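Long-range contacts in cell division GTPase FtsZ, diverged (Clostridium botulinum C, PDB 3V3T), which belongs to the tubulin/FtsZ family, with an N-terminal GTPase-type domain of Rossmann-like fold and a TubZ-like C-terminal domain: residues N5-A10 with C89-F94; D21-I26 with T181-F186; A32-T37 with K46-T51. The protein carries 1 engineered substitution. One frame throughout, in Å; residues are numbered along the deposited sequence.

Contact 1 of 3, residues N5-A10 with C89-F94; sequences NKIVFA and CDIVIF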
loop_
_atom_site.group_PDB
_atom_site.type_symbol
_atom_site.label_atom_id
_atom_site.label_comp_id
_atom_site.label_asym_id
_atom_site.label_seq_id
_atom_site.Cartn_x
_atom_site.Cartn_y
_atom_site.Cartn_z
ATOM N N ASN A 5 5.385 -14.611 -5.968
ATOM C CA ASN A 5 5.443 -14.691 -7.435
ATOM C C ASN A 5 4.143 -14.335 -8.145
ATOM O O ASN A 5 4.145 -14.059 -9.345
ATOM C CB ASN A 5 5.852 -16.096 -7.888
ATOM C CG ASN A 5 7.242 -16.471 -7.443
ATOM O OD1 ASN A 5 8.123 -15.617 -7.330
ATOM N ND2 ASN A 5 7.453 -17.759 -7.189
ATOM N N LYS A 6 3.031 -14.377 -7.416
ATOM C CA LYS A 6 1.722 -14.092 -8.004
ATOM C C LYS A 6 1.387 -12.603 -7.925
ATOM O O LYS A 6 0.323 -12.171 -8.348
ATOM C CB LYS A 6 0.626 -14.917 -7.322
ATOM C CG LYS A 6 0.633 -16.404 -7.672
ATOM C CD LYS A 6 1.362 -17.222 -6.611
ATOM C CE LYS A 6 1.230 -18.730 -6.859
ATOM N NZ LYS A 6 1.841 -19.558 -5.764
ATOM N N ILE A 7 2.309 -11.825 -7.374
ATOM C CA ILE A 7 2.127 -10.398 -7.261
ATOM C C ILE A 7 3.013 -9.696 -8.258
ATOM O O ILE A 7 4.185 -10.060 -8.421
ATOM C CB ILE A 7 2.506 -9.891 -5.865
ATOM C CG1 ILE A 7 1.465 -10.335 -4.840
ATOM C CG2 ILE A 7 2.604 -8.367 -5.866
ATOM C CD1 ILE A 7 1.925 -10.186 -3.408
ATOM N N VAL A 8 2.455 -8.693 -8.929
ATOM C CA VAL A 8 3.276 -7.768 -9.708
ATOM C C VAL A 8 2.992 -6.363 -9.242
ATOM O O VAL A 8 1.832 -5.964 -9.132
ATOM C CB VAL A 8 3.014 -7.855 -11.224
ATOM C CG1 VAL A 8 1.533 -7.718 -11.521
ATOM C CG2 VAL A 8 3.803 -6.776 -11.954
ATOM N N PHE A 9 4.054 -5.622 -8.944
ATOM C CA PHE A 9 3.936 -4.220 -8.573
ATOM C C PHE A 9 4.094 -3.330 -9.797
ATOM O O PHE A 9 4.948 -3.567 -10.664
ATOM C CB PHE A 9 5.001 -3.840 -7.538
ATOM C CG PHE A 9 4.746 -4.405 -6.171
ATOM C CD1 PHE A 9 3.862 -3.783 -5.304
ATOM C CD2 PHE A 9 5.385 -5.553 -5.753
ATOM C CE1 PHE A 9 3.610 -4.297 -4.059
ATOM C CE2 PHE A 9 5.146 -6.069 -4.493
ATOM C CZ PHE A 9 4.257 -5.440 -3.648
ATOM N N ALA A 10 3.277 -2.294 -9.854
ATOM C CA ALA A 10 3.439 -1.277 -10.868
ATOM C C ALA A 10 3.634 0.068 -10.194
ATOM O O ALA A 10 2.697 0.861 -10.089
ATOM C CB ALA A 10 2.236 -1.249 -11.785
ATOM N N CYS A 89 0.281 -13.332 -13.165
ATOM C CA CYS A 89 0.083 -12.707 -11.855
ATOM C C CYS A 89 -1.378 -12.326 -11.631
ATOM O O CYS A 89 -1.980 -11.619 -12.448
ATOM C CB CYS A 89 0.977 -11.468 -11.683
ATOM S SG CYS A 89 2.765 -11.809 -11.662
ATOM N N ASP A 90 -1.938 -12.791 -10.518
ATOM C CA ASP A 90 -3.348 -12.574 -10.222
ATOM C C ASP A 90 -3.586 -11.302 -9.415
ATOM O O ASP A 90 -4.723 -10.837 -9.301
ATOM C CB ASP A 90 -3.936 -13.780 -9.487
ATOM C CG ASP A 90 -4.106 -14.980 -10.391
ATOM O OD1 ASP A 90 -4.878 -14.881 -11.373
ATOM O OD2 ASP A 90 -3.474 -16.023 -10.119
ATOM N N ILE A 91 -2.509 -10.750 -8.863
ATOM C CA ILE A 91 -2.584 -9.549 -8.054
ATOM C C ILE A 91 -1.686 -8.476 -8.645
ATOM O O ILE A 91 -0.492 -8.707 -8.857
ATOM C CB ILE A 91 -2.139 -9.814 -6.594
ATOM C CG1 ILE A 91 -3.065 -10.824 -5.910
ATOM C CG2 ILE A 91 -2.144 -8.531 -5.804
ATOM C CD1 ILE A 91 -2.648 -12.257 -6.079
ATOM N N VAL A 92 -2.264 -7.309 -8.911
ATOM C CA VAL A 92 -1.537 -6.193 -9.482
ATOM C C VAL A 92 -1.642 -5.016 -8.504
ATOM O O VAL A 92 -2.740 -4.583 -8.134
ATOM C CB VAL A 92 -2.119 -5.804 -10.865
ATOM C CG1 VAL A 92 -1.323 -4.699 -11.492
ATOM C CG2 VAL A 92 -2.140 -7.006 -11.795
ATOM N N ILE A 93 -0.504 -4.514 -8.053
ATOM C CA ILE A 93 -0.521 -3.466 -7.049
ATOM C C ILE A 93 0.215 -2.247 -7.546
ATOM O O ILE A 93 1.425 -2.281 -7.768
ATOM C CB ILE A 93 0.061 -3.956 -5.700
ATOM C CG1 ILE A 93 -0.672 -5.228 -5.235
ATOM C CG2 ILE A 93 -0.045 -2.849 -4.623
ATOM C CD1 ILE A 93 -0.028 -5.902 -3.968
ATOM N N PHE A 94 -0.533 -1.175 -7.762
ATOM C CA PHE A 94 0.063 0.072 -8.191
ATOM C C PHE A 94 0.560 0.776 -6.937
ATOM O O PHE A 94 -0.023 0.649 -5.855
ATOM C CB PHE A 94 -0.975 0.940 -8.909
ATOM C CG PHE A 94 -1.445 0.362 -10.199
ATOM C CD1 PHE A 94 -0.807 0.687 -11.387
ATOM C CD2 PHE A 94 -2.509 -0.532 -10.228
ATOM C CE1 PHE A 94 -1.227 0.133 -12.588
ATOM C CE2 PHE A 94 -2.942 -1.074 -11.419
ATOM C CZ PHE A 94 -2.290 -0.745 -12.605
#

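Contact 2 of 3, residues D21-I26 with T181-F186; sequences DTLLGI and TLFNDF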
loop_
_atom_site.group_PDB
_atom_site.type_symbol
_atom_site.label_atom_id
_atom_site.label_comp_id
_atom_site.label_asym_id
_atom_site.label_seq_id
_atom_site.Cartn_x
_atom_site.Cartn_y
_atom_site.Cartn_z
ATOM N N ASP A 21 11.529 -0.577 -5.248
ATOM C CA ASP A 21 12.958 -0.850 -5.287
ATOM C C ASP A 21 13.446 -1.286 -3.905
ATOM O O ASP A 21 14.241 -2.214 -3.775
ATOM C CB ASP A 21 13.699 0.412 -5.718
ATOM C CG ASP A 21 15.087 0.128 -6.231
ATOM O OD1 ASP A 21 15.307 -0.987 -6.748
ATOM O OD2 ASP A 21 15.952 1.027 -6.132
ATOM N N THR A 22 12.970 -0.608 -2.864
ATOM C CA THR A 22 13.343 -0.973 -1.497
ATOM C C THR A 22 12.832 -2.364 -1.139
ATOM O O THR A 22 13.576 -3.190 -0.615
ATOM C CB THR A 22 12.815 0.054 -0.471
ATOM O OG1 THR A 22 13.513 1.288 -0.648
ATOM C CG2 THR A 22 13.030 -0.438 0.960
ATOM N N LEU A 23 11.563 -2.629 -1.431
ATOM C CA LEU A 23 11.002 -3.955 -1.177
ATOM C C LEU A 23 11.816 -5.068 -1.849
ATOM O O LEU A 23 12.148 -6.076 -1.219
ATOM C CB LEU A 23 9.535 -4.020 -1.606
ATOM C CG LEU A 23 8.867 -5.396 -1.540
ATOM C CD1 LEU A 23 9.035 -6.037 -0.160
ATOM C CD2 LEU A 23 7.385 -5.297 -1.924
ATOM N N LEU A 24 12.156 -4.878 -3.120
ATOM C CA LEU A 24 12.890 -5.903 -3.855
ATOM C C LEU A 24 14.291 -6.144 -3.270
ATOM O O LEU A 24 14.849 -7.230 -3.414
ATOM C CB LEU A 24 12.961 -5.563 -5.350
ATOM C CG LEU A 24 11.644 -5.666 -6.134
ATOM C CD1 LEU A 24 11.799 -5.120 -7.552
ATOM C CD2 LEU A 24 11.175 -7.116 -6.176
ATOM N N GLY A 25 14.848 -5.135 -2.605
ATOM C CA GLY A 25 16.144 -5.267 -1.952
ATOM C C GLY A 25 16.058 -6.157 -0.720
ATOM O O GLY A 25 17.049 -6.751 -0.301
ATOM N N ILE A 26 14.863 -6.260 -0.147
ATOM C CA ILE A 26 14.629 -7.114 1.015
ATOM C C ILE A 26 14.278 -8.525 0.546
ATOM O O ILE A 26 14.652 -9.517 1.171
ATOM C CB ILE A 26 13.482 -6.548 1.906
ATOM C CG1 ILE A 26 13.959 -5.314 2.671
ATOM C CG2 ILE A 26 12.998 -7.586 2.898
ATOM C CD1 ILE A 26 12.875 -4.663 3.530
ATOM N N THR A 181 9.375 -3.961 4.937
ATOM C CA THR A 181 9.529 -4.980 5.968
ATOM C C THR A 181 8.170 -5.535 6.387
ATOM O O THR A 181 7.982 -6.753 6.469
ATOM C CB THR A 181 10.308 -4.441 7.181
ATOM O OG1 THR A 181 11.603 -4.025 6.746
ATOM C CG2 THR A 181 10.474 -5.515 8.259
ATOM N N LEU A 182 7.208 -4.650 6.630
ATOM C CA LEU A 182 5.905 -5.104 7.103
ATOM C C LEU A 182 5.216 -5.957 6.044
ATOM O O LEU A 182 4.631 -6.993 6.343
ATOM C CB LEU A 182 5.023 -3.928 7.505
ATOM C CG LEU A 182 5.454 -3.170 8.761
ATOM C CD1 LEU A 182 4.610 -1.920 8.926
ATOM C CD2 LEU A 182 5.327 -4.059 9.982
ATOM N N PHE A 183 5.295 -5.532 4.797
ATOM C CA PHE A 183 4.627 -6.275 3.746
ATOM C C PHE A 183 5.266 -7.642 3.523
ATOM O O PHE A 183 4.579 -8.652 3.400
ATOM C CB PHE A 183 4.625 -5.480 2.444
ATOM C CG PHE A 183 3.786 -6.095 1.390
ATOM C CD1 PHE A 183 2.414 -5.890 1.381
ATOM C CD2 PHE A 183 4.357 -6.881 0.401
ATOM C CE1 PHE A 183 1.622 -6.464 0.383
ATOM C CE2 PHE A 183 3.574 -7.447 -0.585
ATOM C CZ PHE A 183 2.200 -7.234 -0.588
ATOM N N ASN A 184 6.587 -7.669 3.462
ATOM C CA ASN A 184 7.290 -8.926 3.312
ATOM C C ASN A 184 7.085 -9.858 4.519
ATOM O O ASN A 184 6.941 -11.074 4.356
ATOM C CB ASN A 184 8.774 -8.681 3.030
ATOM C CG ASN A 184 9.504 -9.944 2.658
ATOM O OD1 ASN A 184 9.220 -10.563 1.626
ATOM N ND2 ASN A 184 10.450 -10.345 3.498
ATOM N N ASP A 185 7.052 -9.294 5.725
ATOM C CA ASP A 185 6.756 -10.097 6.917
ATOM C C ASP A 185 5.358 -10.683 6.808
ATOM O O ASP A 185 5.137 -11.850 7.119
ATOM C CB ASP A 185 6.857 -9.259 8.189
ATOM C CG ASP A 185 8.286 -8.950 8.564
ATOM O OD1 ASP A 185 9.206 -9.589 8.004
ATOM O OD2 ASP A 185 8.485 -8.069 9.419
ATOM N N PHE A 186 4.421 -9.860 6.346
ATOM C CA PHE A 186 3.056 -10.298 6.093
ATOM C C PHE A 186 3.031 -11.517 5.151
ATOM O O PHE A 186 2.470 -12.560 5.485
ATOM C CB PHE A 186 2.245 -9.100 5.576
ATOM C CG PHE A 186 0.996 -9.461 4.848
ATOM C CD1 PHE A 186 0.194 -10.492 5.281
ATOM C CD2 PHE A 186 0.609 -8.735 3.730
ATOM C CE1 PHE A 186 -0.960 -10.805 4.600
ATOM C CE2 PHE A 186 -0.547 -9.038 3.056
ATOM C CZ PHE A 186 -1.334 -10.075 3.489
#

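Contact 3 of 3, residues A32-T37 with K46-T51; sequences ALFINT and KHAKHT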
loop_
_atom_site.group_PDB
_atom_site.type_symbol
_atom_site.label_atom_id
_atom_site.label_comp_id
_atom_site.label_asym_id
_atom_site.label_seq_id
_atom_site.Cartn_x
_atom_site.Cartn_y
_atom_site.Cartn_z
ATOM N N ALA A 32 7.811 -6.863 -10.788
ATOM C CA ALA A 32 7.662 -5.415 -10.811
ATOM C C ALA A 32 7.925 -4.864 -12.200
ATOM O O ALA A 32 8.838 -5.301 -12.885
ATOM C CB ALA A 32 8.622 -4.748 -9.788
ATOM N N LEU A 33 7.111 -3.895 -12.598
ATOM C CA LEU A 33 7.344 -3.115 -13.802
ATOM C C LEU A 33 7.379 -1.662 -13.369
ATOM O O LEU A 33 6.346 -1.084 -13.016
ATOM C CB LEU A 33 6.210 -3.317 -14.804
ATOM C CG LEU A 33 6.344 -2.467 -16.074
ATOM C CD1 LEU A 33 7.525 -2.934 -16.918
ATOM C CD2 LEU A 33 5.071 -2.510 -16.904
ATOM N N PHE A 34 8.562 -1.065 -13.352
ATOM C CA PHE A 34 8.653 0.324 -12.911
ATOM C C PHE A 34 8.280 1.257 -14.051
ATOM O O PHE A 34 8.832 1.171 -15.144
ATOM C CB PHE A 34 10.043 0.643 -12.410
ATOM C CG PHE A 34 10.454 -0.143 -11.192
ATOM C CD1 PHE A 34 10.559 0.475 -9.955
ATOM C CD2 PHE A 34 10.777 -1.480 -11.295
ATOM C CE1 PHE A 34 10.968 -0.235 -8.848
ATOM C CE2 PHE A 34 11.185 -2.196 -10.198
ATOM C CZ PHE A 34 11.277 -1.575 -8.966
ATOM N N ILE A 35 7.338 2.147 -13.785
ATOM C CA ILE A 35 6.818 3.026 -14.813
ATOM C C ILE A 35 7.117 4.457 -14.427
ATOM O O ILE A 35 6.913 4.848 -13.272
ATOM C CB ILE A 35 5.295 2.841 -14.940
ATOM C CG1 ILE A 35 4.981 1.444 -15.484
ATOM C CG2 ILE A 35 4.687 3.920 -15.814
ATOM C CD1 ILE A 35 3.699 0.827 -14.907
ATOM N N ASN A 36 7.606 5.244 -15.382
ATOM C CA ASN A 36 7.993 6.617 -15.077
ATOM C C ASN A 36 8.150 7.501 -16.322
ATOM O O ASN A 36 8.501 7.020 -17.399
ATOM C CB ASN A 36 9.300 6.609 -14.271
ATOM C CG ASN A 36 9.426 7.796 -13.319
ATOM O OD1 ASN A 36 8.906 8.885 -13.575
ATOM N ND2 ASN A 36 10.126 7.584 -12.210
ATOM N N THR A 37 7.888 8.794 -16.156
ATOM C CA THR A 37 8.211 9.786 -17.174
ATOM C C THR A 37 9.708 10.109 -17.173
ATOM O O THR A 37 10.256 10.520 -18.188
ATOM C CB THR A 37 7.404 11.086 -16.978
ATOM O OG1 THR A 37 7.468 11.491 -15.603
ATOM C CG2 THR A 37 5.950 10.869 -17.353
ATOM N N LYS A 46 17.946 0.436 -8.290
ATOM C CA LYS A 46 18.964 -0.580 -8.017
ATOM C C LYS A 46 18.543 -1.981 -8.461
ATOM O O LYS A 46 19.366 -2.744 -8.952
ATOM C CB LYS A 46 19.322 -0.618 -6.531
ATOM C CG LYS A 46 20.019 0.626 -6.017
ATOM C CD LYS A 46 20.598 0.393 -4.624
ATOM C CE LYS A 46 19.523 -0.065 -3.641
ATOM N NZ LYS A 46 20.062 -0.297 -2.264
ATOM N N HIS A 47 17.260 -2.304 -8.302
ATOM C CA HIS A 47 16.789 -3.679 -8.446
ATOM C C HIS A 47 15.680 -3.840 -9.487
ATOM O O HIS A 47 14.797 -4.694 -9.353
ATOM C CB HIS A 47 16.276 -4.189 -7.091
ATOM C CG HIS A 47 17.238 -3.989 -5.962
ATOM N ND1 HIS A 47 18.523 -4.492 -5.978
ATOM C CD2 HIS A 47 17.101 -3.350 -4.777
ATOM C CE1 HIS A 47 19.136 -4.165 -4.856
ATOM N NE2 HIS A 47 18.294 -3.474 -4.107
ATOM N N ALA A 48 15.701 -3.019 -10.520
ATOM C CA ALA A 48 14.635 -3.068 -11.504
ATOM C C ALA A 48 14.990 -3.994 -12.664
ATOM O O ALA A 48 15.883 -3.696 -13.457
ATOM C CB ALA A 48 14.323 -1.665 -12.011
ATOM N N LYS A 49 14.292 -5.121 -12.759
ATOM C CA LYS A 49 14.468 -6.029 -13.889
ATOM C C LYS A 49 13.655 -5.554 -15.092
ATOM O O LYS A 49 14.022 -5.821 -16.233
ATOM C CB LYS A 49 14.071 -7.468 -13.524
ATOM C CG LYS A 49 15.038 -8.195 -12.584
ATOM C CD LYS A 49 15.032 -9.705 -12.853
ATOM C CE LYS A 49 15.440 -10.514 -11.626
ATOM N NZ LYS A 49 14.305 -10.635 -10.659
ATOM N N HIS A 50 12.549 -4.855 -14.838
ATOM C CA HIS A 50 11.688 -4.377 -15.919
ATOM C C HIS A 50 11.241 -2.934 -15.712
ATOM O O HIS A 50 10.723 -2.581 -14.659
ATOM C CB HIS A 50 10.473 -5.289 -16.058
ATOM C CG HIS A 50 10.829 -6.739 -16.104
ATOM N ND1 HIS A 50 10.741 -7.560 -15.002
ATOM C CD2 HIS A 50 11.306 -7.507 -17.112
ATOM C CE1 HIS A 50 11.137 -8.778 -15.331
ATOM N NE2 HIS A 50 11.485 -8.772 -16.605
ATOM N N THR A 51 11.446 -2.106 -16.728
ATOM C CA THR A 51 11.066 -0.702 -16.672
ATOM C C THR A 51 10.281 -0.298 -17.911
ATOM O O THR A 51 10.401 -0.911 -18.974
ATOM C CB THR A 51 12.301 0.212 -16.575
ATOM O OG1 THR A 51 13.145 -0.000 -17.710
ATOM C CG2 THR A 51 13.088 -0.088 -15.330
HETATM O O HOH W 1 10.482 -8.116 -11.674
HETATM O O HOH W 2 11.339 -5.222 -11.962
#

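Contact 1 of 3, residues N5-A10 with C89-F94
Ile93 and Phe9 lie side by side and point the same way, Phe9 CD1 resting 3.8 Å from Ile93 CB while CE1 meets the CG2 and CD1 methyls. Ile7 shares this face of the sheet. Its CG2, anti to the backbone N, lies over one face of the Phe9 ring toward the rim and also touches Ile93 CD1; its CG1 lies 4.0 Å from Ile91 CB, the two side chains crossing obliquely. The other face holds Val8 CG1, 3.8 Å from Val92 CG2, and Ala10 CB, 3.6 Å from Phe94 CD1. Strands 7-11 and 91-97 are the neighbouring parallel strands at the heart of the Rossmann-like GTPase domain, their short segments 22° apart in direction. Helix 14-26 packs on Phe9, and helix 101-117 packs on Phe94 from the other side of the sheet. Val8 is gripped through both its peptide groups: its N donates to Ile91 O at 2.9 Å, and its O accepts from Ile93 N. Ala10 N donates to Ile93 O at 2.8 Å. At the edge Lys6 O takes Ile91 N at 3.2 Å and, weakly, Asp90 N, while Cys89 SG lies 3.5 Å from Asn5 O.

Contact 2 of 3, residues D21-I26 with T181-F186
Leu23 and Phe183 both hold CG anti to the backbone N (chi1 173° and -171°), and their side chains cross obliquely between helices 14-26 and 172-187. This is helix-to-helix packing in a tubulin/FtsZ fold: the first helix of the GTPase domain, which follows strand 7-11, meets helix 172-187, which follows strand 160-165 in the chain. The two short segments cross at -48° with their axes 9.9 Å apart, and no hydrogen bond joins them. Leu23 divides its branches between two partners. Leu23 CD2 lies 4.1 Å from Phe183 CD2, oblique to the ring, whereas Leu23 CD1 lies against Asn184 CB at 4.2 Å. Ala180, one residue before the 181-186 segment, also touches Leu23 and Ile26. Asn184 bears on the contact through its carbon stem and amide nitrogen, while its OD1 is held by Tyr30 OH and Lys4 NZ. Toward the exposed margin Ile26 is directed toward the other helix and spreads over two residues: CG2 reaches Asn184 ND2 at 3.8 Å, and the extended CG1 arm, with CD1 anti to CA, meets Thr181 at about a right angle. There the Ile26 CD1 methyl comes within 3.5 Å of Thr181 OG1, a hydroxyl already hydrogen-bonded to Lys177 O.

Contact 3 of 3, residues A32-T37 with K46-T51
Leu33 and Phe34 run parallel to His50 and Thr51, but the pairing is brief: Phe34 and Thr51 form a single bridge, with CA atoms 4.6 Å apart. One direct hydrogen bond holds it, Phe34 N to His50 O at 2.9 Å and 164°. Just before the bridge, water continues the pairing: water 2 donates to Ala32 O at 2.7 Å and accepts from His50 N. Water 1 accepts from Ala32 N and makes a weak bond with His50 ND1. Both Ala32 O and water 1 lie at the edge of the imidazole, in its plane, while Lys49 CB sits over one face, toward the rim. Phe34 CG is anti to the carbonyl carbon, beside the backbone N, and the ring meets the loop along CD2 and CE2, with CD2 3.6 Å from Ala48 CB and His50 O at the ring edge. Leu33 crosses His50 at about a right angle, its CD1 3.9 Å from His50 CB. The bridge starts strand 51-53, the outermost GTPase-domain strand of the sheet, beside strand 31-36; helix 14-26 packs on Ala32 and Phe34, and helix 75-85 on Leu33 and His50.

Overall arrangement
All three contacts meet around strand 7-11 and helix 14-26. Contacts 1 and 3 belong to one sheet, their centres about 13 Å apart: strand 31-36 lies next to strand 7-11, and Phe9 O with Leu33 N, 2.9 Å apart, probably hydrogen-bond. Contact 2 lies about 14 Å from contact 1 and 16 Å from contact 3, centre to centre. Its Leu23 and Phe183 pack on Phe9, and Asp21 probably binds the backbone N atoms of Lys46 and His47. Along the chain contact 3 is nested within the loops closed by both others, whose segments alternate. Strand 7-11 and helix 14-26 thus link the sheet to helix 172-187 by packing and, through Asp21, to the loop 46-51.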